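Side-chain contact in LYND (Lyngbya aestuarii, PDB 4V1T), which probably uses ATP and magnesium, as a YcaO cyclodehydratase, to turn cysteine side chains of precursor peptides into thiazoline rings: residues Glu216-Ala219 against Ser220-Gln224. Residues are numbered along the deposited sequence; the frame is centred on the assembly and turned at random.
Sequences EVEA and SVLRQ
Ala219 O accepts the backbone N-H of Arg223 at 2.9 Å, one of four i to i+4 bonds that wind Glu216-Ala219 into Ser220-Gln224; Val221 N to Val217 O is nearly straight (163°), whereas Ser220 N meets Glu216 O at a more bent 141°. Arg223 doubles back on its own helix. With CG beside the backbone N and a bend at chi3 (-64°), its NE gives a second, weak bond to Ala219 O at 2.8 Å, and NH2 is pressed close to Ala219 CB (3.1 Å), a tight approach rather than a bond. This carbonyl thus takes both a backbone and a side-chain donor, an arginine folding back over the preceding turn of the short helix 216-225. NH1 reaches onward to Gly390 O, joining the helix to the loop before helix 395-401. Shortened to an alanine, this residue would probably leave Gly390 O without its guanidinium donor and Ala219 O with the backbone N-H alone. Along another flank, Glu218 and Leu222 run side by side, CG against CD1 at 4.0 Å, and the Glu218 carboxylate pairs with Arg215. Gln224 NE2 bonds Ser220 OG at 3.2 Å with the hydroxyl near its amide plane, and also Tyr24 OH of the second subunit, while Ser220 OG also bonds Ala392 O.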
loop_
_atom_site.group_PDB
_atom_site.type_symbol
_atom_site.label_atom_id
_atom_site.label_comp_id
_atom_site.label_asym_id
_atom_site.label_seq_id
_atom_site.Cartn_x
_atom_site.Cartn_y
_atom_site.Cartn_z
ATOM N N GLU B 216 -8.128 -24.185 5.074
ATOM C CA GLU B 216 -9.344 -24.737 5.663
ATOM C C GLU B 216 -9.976 -25.814 4.783
ATOM O O GLU B 216 -10.570 -26.764 5.296
ATOM C CB GLU B 216 -10.355 -23.626 5.948
ATOM C CG GLU B 216 -10.981 -23.023 4.709
ATOM C CD GLU B 216 -10.067 -22.042 4.016
ATOM O OE1 GLU B 216 -8.891 -21.909 4.427
ATOM O OE2 GLU B 216 -10.526 -21.400 3.053
ATOM N N VAL B 217 -9.861 -25.666 3.465
ATOM C CA VAL B 217 -10.355 -26.690 2.547
ATOM C C VAL B 217 -9.606 -27.997 2.776
ATOM O O VAL B 217 -10.214 -29.051 2.960
ATOM C CB VAL B 217 -10.202 -26.267 1.076
ATOM C CG1 VAL B 217 -10.574 -27.418 0.140
ATOM C CG2 VAL B 217 -11.062 -25.043 0.781
ATOM N N GLU B 218 -8.281 -27.912 2.767
ATOM C CA GLU B 218 -7.431 -29.066 3.017
ATOM C C GLU B 218 -7.757 -29.682 4.376
ATOM O O GLU B 218 -7.940 -30.890 4.491
ATOM C CB GLU B 218 -5.953 -28.665 2.960
ATOM C CG GLU B 218 -4.974 -29.828 3.095
ATOM C CD GLU B 218 -3.526 -29.376 3.277
ATOM O OE1 GLU B 218 -3.118 -29.066 4.429
ATOM O OE2 GLU B 218 -2.784 -29.343 2.269
ATOM N N ALA B 219 -7.837 -28.837 5.398
ATOM C CA ALA B 219 -8.068 -29.288 6.765
ATOM C C ALA B 219 -9.416 -29.996 6.903
ATOM O O ALA B 219 -9.544 -30.965 7.653
ATOM C CB ALA B 219 -7.991 -28.112 7.728
ATOM N N SER B 220 -10.420 -29.503 6.185
ATOM C CA SER B 220 -11.782 -30.025 6.313
ATOM C C SER B 220 -11.895 -31.370 5.618
ATOM O O SER B 220 -12.584 -32.274 6.092
ATOM C CB SER B 220 -12.805 -29.037 5.744
ATOM O OG SER B 220 -14.123 -29.548 5.876
ATOM N N VAL B 221 -11.207 -31.476 4.489
ATOM C CA VAL B 221 -11.095 -32.718 3.749
ATOM C C VAL B 221 -10.426 -33.763 4.624
ATOM O O VAL B 221 -10.864 -34.911 4.676
ATOM C CB VAL B 221 -10.292 -32.516 2.443
ATOM C CG1 VAL B 221 -9.698 -33.827 1.932
ATOM C CG2 VAL B 221 -11.172 -31.875 1.382
ATOM N N LEU B 222 -9.368 -33.354 5.315
ATOM C CA LEU B 222 -8.641 -34.256 6.192
ATOM C C LEU B 222 -9.521 -34.730 7.342
ATOM O O LEU B 222 -9.532 -35.911 7.659
ATOM C CB LEU B 222 -7.381 -33.585 6.733
ATOM C CG LEU B 222 -6.280 -33.344 5.694
ATOM C CD1 LEU B 222 -5.257 -32.325 6.197
ATOM C CD2 LEU B 222 -5.588 -34.643 5.310
ATOM N N ARG B 223 -10.247 -33.799 7.958
ATOM C CA ARG B 223 -11.206 -34.132 9.015
ATOM C C ARG B 223 -12.278 -35.067 8.489
ATOM O O ARG B 223 -12.599 -36.068 9.125
ATOM C CB ARG B 223 -11.864 -32.873 9.580
ATOM C CG ARG B 223 -11.072 -32.211 10.694
ATOM C CD ARG B 223 -11.488 -30.769 10.892
ATOM N NE ARG B 223 -11.198 -29.932 9.722
ATOM C CZ ARG B 223 -11.259 -28.603 9.720
ATOM N NH1 ARG B 223 -11.576 -27.962 10.824
ATOM N NH2 ARG B 223 -10.989 -27.898 8.633
ATOM N N GLN B 224 -12.824 -34.740 7.332
ATOM C CA GLN B 224 -13.832 -35.581 6.716
ATOM C C GLN B 224 -13.284 -36.936 6.376
ATOM O O GLN B 224 -13.957 -37.944 6.512
ATOM C CB GLN B 224 -14.359 -34.939 5.461
ATOM C CG GLN B 224 -15.405 -33.914 5.754
ATOM C CD GLN B 224 -15.915 -33.255 4.508
ATOM O OE1 GLN B 224 -16.434 -33.908 3.609
ATOM N NE2 GLN B 224 -15.790 -31.946 4.457
#